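Local coordinates for protein colicin B (Escherichia coli, PDB 1RH1) that kills Escherichia coli and closely related bacteria by forming a channel that depolarises the cytoplasmic membrane and dissipates cellular energy, at residues Val332-Tyr344 / Ala479-Gly491. Numbering follows the deposited sequence.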
loop_
_atom_site.group_PDB
_atom_site.type_symbol
_atom_site.label_atom_id
_atom_site.label_comp_id
_atom_site.label_asym_id
_atom_site.label_seq_id
_atom_site.Cartn_x
_atom_site.Cartn_y
_atom_site.Cartn_z
ATOM N N VAL A 332 15.562 27.579 -16.938
ATOM C CA VAL A 332 15.506 28.006 -18.336
ATOM C C VAL A 332 14.626 29.237 -18.443
ATOM O O VAL A 332 14.952 30.232 -19.075
ATOM C CB VAL A 332 14.945 26.828 -19.193
ATOM C CG1 VAL A 332 14.401 27.264 -20.559
ATOM C CG2 VAL A 332 16.086 25.846 -19.391
ATOM N N GLY A 333 13.510 29.164 -17.735
ATOM C CA GLY A 333 12.558 30.248 -17.666
ATOM C C GLY A 333 13.224 31.479 -17.108
ATOM O O GLY A 333 13.126 32.532 -17.726
ATOM N N ASP A 334 13.938 31.319 -15.988
ATOM C CA ASP A 334 14.658 32.413 -15.383
ATOM C C ASP A 334 15.706 32.932 -16.351
ATOM O O ASP A 334 15.537 34.095 -16.715
ATOM C CB ASP A 334 15.312 31.959 -14.064
ATOM C CG ASP A 334 14.375 31.739 -12.857
ATOM O OD1 ASP A 334 14.816 31.161 -11.866
ATOM O OD2 ASP A 334 13.211 32.144 -12.863
ATOM N N LYS A 335 16.691 32.148 -16.854
ATOM C CA LYS A 335 17.719 32.583 -17.818
ATOM C C LYS A 335 17.199 33.212 -19.101
ATOM O O LYS A 335 17.548 34.337 -19.445
ATOM C CB LYS A 335 18.616 31.412 -18.219
ATOM C CG LYS A 335 19.652 31.607 -19.346
ATOM C CD LYS A 335 20.623 30.431 -19.289
ATOM C CE LYS A 335 21.901 30.558 -20.124
ATOM N NZ LYS A 335 21.708 30.289 -21.542
ATOM N N VAL A 336 16.354 32.527 -19.855
ATOM C CA VAL A 336 15.793 33.119 -21.058
ATOM C C VAL A 336 14.917 34.295 -20.642
ATOM O O VAL A 336 14.925 35.327 -21.287
ATOM C CB VAL A 336 15.016 32.002 -21.802
ATOM C CG1 VAL A 336 14.369 32.530 -23.044
ATOM C CG2 VAL A 336 15.980 30.920 -22.245
ATOM N N GLY A 337 14.250 34.199 -19.499
ATOM C CA GLY A 337 13.380 35.232 -18.972
ATOM C C GLY A 337 14.021 36.606 -18.860
ATOM O O GLY A 337 13.480 37.510 -19.508
ATOM N N GLU A 338 15.143 36.830 -18.132
ATOM C CA GLU A 338 15.724 38.171 -18.038
ATOM C C GLU A 338 16.340 38.650 -19.386
ATOM O O GLU A 338 17.262 39.466 -19.456
ATOM C CB GLU A 338 16.785 38.221 -16.837
ATOM C CG GLU A 338 16.334 38.279 -15.303
ATOM C CD GLU A 338 16.027 39.574 -14.456
ATOM O OE1 GLU A 338 16.492 39.686 -13.317
ATOM O OE2 GLU A 338 15.251 40.443 -14.850
ATOM N N TYR A 339 15.778 38.216 -20.527
ATOM C CA TYR A 339 16.093 38.670 -21.882
ATOM C C TYR A 339 14.808 38.698 -22.727
ATOM O O TYR A 339 14.583 39.663 -23.451
ATOM C CB TYR A 339 17.139 37.741 -22.587
ATOM C CG TYR A 339 17.375 38.192 -24.023
ATOM C CD1 TYR A 339 17.845 39.491 -24.278
ATOM C CD2 TYR A 339 17.021 37.362 -25.087
ATOM C CE1 TYR A 339 17.949 39.968 -25.585
ATOM C CE2 TYR A 339 17.123 37.837 -26.401
ATOM C CZ TYR A 339 17.579 39.136 -26.638
ATOM O OH TYR A 339 17.631 39.622 -27.928
ATOM N N LEU A 340 13.964 37.660 -22.686
ATOM C CA LEU A 340 12.744 37.603 -23.475
ATOM C C LEU A 340 11.516 38.136 -22.786
ATOM O O LEU A 340 10.473 38.313 -23.429
ATOM C CB LEU A 340 12.385 36.186 -23.899
ATOM C CG LEU A 340 13.061 35.588 -25.096
ATOM C CD1 LEU A 340 12.410 34.282 -25.404
ATOM C CD2 LEU A 340 12.892 36.469 -26.303
ATOM N N GLY A 341 11.620 38.361 -21.475
ATOM C CA GLY A 341 10.486 38.893 -20.746
ATOM C C GLY A 341 9.916 37.937 -19.724
ATOM O O GLY A 341 10.215 36.741 -19.659
ATOM N N ASP A 342 9.054 38.556 -18.923
ATOM C CA ASP A 342 8.418 37.899 -17.789
ATOM C C ASP A 342 7.157 37.110 -18.132
ATOM O O ASP A 342 6.704 36.267 -17.348
ATOM C CB ASP A 342 8.152 38.984 -16.719
ATOM C CG ASP A 342 9.465 39.577 -16.176
ATOM O OD1 ASP A 342 10.143 38.909 -15.377
ATOM O OD2 ASP A 342 9.821 40.698 -16.574
ATOM N N LYS A 343 6.622 37.381 -19.335
ATOM C CA LYS A 343 5.530 36.617 -19.922
ATOM C C LYS A 343 6.086 35.247 -20.370
ATOM O O LYS A 343 5.391 34.216 -20.376
ATOM C CB LYS A 343 4.981 37.430 -21.082
ATOM C CG LYS A 343 3.455 37.485 -21.098
ATOM C CD LYS A 343 2.868 38.779 -21.687
ATOM C CE LYS A 343 3.076 38.996 -23.197
ATOM N NZ LYS A 343 4.457 39.224 -23.615
ATOM N N TYR A 344 7.394 35.251 -20.702
ATOM C CA TYR A 344 8.131 34.041 -20.988
ATOM C C TYR A 344 8.308 33.335 -19.655
ATOM O O TYR A 344 7.938 32.171 -19.609
ATOM C CB TYR A 344 9.503 34.328 -21.586
ATOM C CG TYR A 344 10.228 33.024 -21.885
ATOM C CD1 TYR A 344 9.895 32.309 -23.032
ATOM C CD2 TYR A 344 11.170 32.508 -20.987
ATOM C CE1 TYR A 344 10.493 31.073 -23.284
ATOM C CE2 TYR A 344 11.762 31.272 -21.232
ATOM C CZ TYR A 344 11.414 30.567 -22.381
ATOM O OH TYR A 344 11.981 29.342 -22.629
ATOM N N ALA A 479 22.989 36.271 -26.140
ATOM C CA ALA A 479 21.593 36.464 -25.790
ATOM C C ALA A 479 20.560 36.300 -26.903
ATOM O O ALA A 479 19.414 35.903 -26.650
ATOM C CB ALA A 479 21.384 37.839 -25.223
ATOM N N THR A 480 20.956 36.571 -28.154
ATOM C CA THR A 480 20.033 36.475 -29.279
ATOM C C THR A 480 19.654 35.033 -29.455
ATOM O O THR A 480 18.478 34.686 -29.509
ATOM C CB THR A 480 20.646 36.937 -30.582
ATOM O OG1 THR A 480 21.486 38.031 -30.286
ATOM C CG2 THR A 480 19.593 37.393 -31.570
ATOM N N VAL A 481 20.729 34.241 -29.444
ATOM C CA VAL A 481 20.718 32.801 -29.561
ATOM C C VAL A 481 20.013 32.194 -28.364
ATOM O O VAL A 481 19.051 31.475 -28.594
ATOM C CB VAL A 481 22.164 32.326 -29.669
ATOM C CG1 VAL A 481 22.230 30.837 -29.892
ATOM C CG2 VAL A 481 22.801 32.999 -30.866
ATOM N N VAL A 482 20.391 32.448 -27.103
ATOM C CA VAL A 482 19.688 31.902 -25.937
ATOM C C VAL A 482 18.180 32.161 -25.998
ATOM O O VAL A 482 17.387 31.323 -25.569
ATOM C CB VAL A 482 20.295 32.516 -24.653
ATOM C CG1 VAL A 482 19.543 32.173 -23.367
ATOM C CG2 VAL A 482 21.686 31.931 -24.555
ATOM N N GLY A 483 17.770 33.294 -26.573
ATOM C CA GLY A 483 16.360 33.546 -26.773
ATOM C C GLY A 483 15.736 32.585 -27.798
ATOM O O GLY A 483 14.670 32.016 -27.555
ATOM N N PHE A 484 16.383 32.383 -28.957
ATOM C CA PHE A 484 15.870 31.510 -30.006
ATOM C C PHE A 484 15.720 30.088 -29.481
ATOM O O PHE A 484 14.662 29.472 -29.646
ATOM C CB PHE A 484 16.816 31.503 -31.211
ATOM C CG PHE A 484 16.234 30.780 -32.415
ATOM C CD1 PHE A 484 16.551 29.441 -32.659
ATOM C CD2 PHE A 484 15.350 31.444 -33.265
ATOM C CE1 PHE A 484 15.979 28.766 -33.743
ATOM C CE2 PHE A 484 14.786 30.759 -34.343
ATOM C CZ PHE A 484 15.089 29.424 -34.587
ATOM N N VAL A 485 16.763 29.579 -28.822
ATOM C CA VAL A 485 16.695 28.253 -28.274
ATOM C C VAL A 485 15.726 28.252 -27.116
ATOM O O VAL A 485 15.075 27.231 -26.911
ATOM C CB VAL A 485 18.090 27.810 -27.837
ATOM C CG1 VAL A 485 18.079 26.479 -27.117
ATOM C CG2 VAL A 485 18.918 27.607 -29.093
ATOM N N GLY A 486 15.528 29.348 -26.384
ATOM C CA GLY A 486 14.571 29.347 -25.286
ATOM C C GLY A 486 13.157 29.196 -25.812
ATOM O O GLY A 486 12.317 28.617 -25.140
ATOM N N VAL A 487 12.887 29.729 -27.011
ATOM C CA VAL A 487 11.612 29.570 -27.696
ATOM C C VAL A 487 11.498 28.148 -28.270
ATOM O O VAL A 487 10.532 27.470 -27.946
ATOM C CB VAL A 487 11.541 30.649 -28.783
ATOM C CG1 VAL A 487 10.488 30.327 -29.807
ATOM C CG2 VAL A 487 11.102 31.953 -28.148
ATOM N N VAL A 488 12.457 27.655 -29.089
ATOM C CA VAL A 488 12.466 26.304 -29.651
ATOM C C VAL A 488 12.255 25.255 -28.605
ATOM O O VAL A 488 11.283 24.523 -28.734
ATOM C CB VAL A 488 13.782 25.956 -30.360
ATOM C CG1 VAL A 488 13.941 24.451 -30.667
ATOM C CG2 VAL A 488 13.759 26.719 -31.673
ATOM N N ILE A 489 13.075 25.180 -27.563
ATOM C CA ILE A 489 12.861 24.118 -26.606
ATOM C C ILE A 489 11.592 24.285 -25.797
ATOM O O ILE A 489 11.051 23.269 -25.373
ATOM C CB ILE A 489 14.050 23.986 -25.653
ATOM C CG1 ILE A 489 14.179 25.125 -24.677
ATOM C CG2 ILE A 489 15.281 23.873 -26.545
ATOM C CD1 ILE A 489 15.047 24.707 -23.475
ATOM N N ALA A 490 11.061 25.508 -25.617
ATOM C CA ALA A 490 9.819 25.696 -24.864
ATOM C C ALA A 490 8.629 25.253 -25.698
ATOM O O ALA A 490 7.738 24.567 -25.213
ATOM C CB ALA A 490 9.606 27.145 -24.499
ATOM N N GLY A 491 8.642 25.607 -26.981
ATOM C CA GLY A 491 7.652 25.167 -27.939
ATOM C C GLY A 491 7.781 23.668 -28.129
ATOM O O GLY A 491 6.760 23.027 -28.354
#
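Helix 332-340 crosses helix 479-491 at 125°, with an axial approach of 9.3 Å, and Val336 faces Gly483 and Gly486. Gly486, lacking a side chain, makes room for Val336, whose CG2 lies 3.7 Å from Gly486 CA and also touches Val482 CG1. Gly483 makes room for the Tyr339 ring and Leu340. Val332 CG1 and Ile489 CD1 meet tip to tip at 3.9 Å. The Leu340 and Val487 side chains cross at about a right angle, CD1 against CG2 (3.8 Å). Near the start of 479-491, Ala479 CB sits over the Tyr339 ring, a CH-pi contact 4.0 Å from the ring centroid. Lys335 runs past Val482, and at its bent end (chi4 -79°) NZ hydrogen-bonds Leu472 O. After Gly341 the chain turns into the next helix, where Tyr344 OH reaches across to donate a 2.6 Å hydrogen bond to Gly486 O, from above the carbonyl plane. Val336 CG1 lies against one face of that ring, toward its rim. The contact thus joins the end of helix 291-340 and the start of helix 342-357 to helix 479-495, part of a predicted transmembrane segment. It is mainly apolar, so the hydroxyl of the buried Tyr344, bonded to a backbone carbonyl, adds a directional link to otherwise apolar packing.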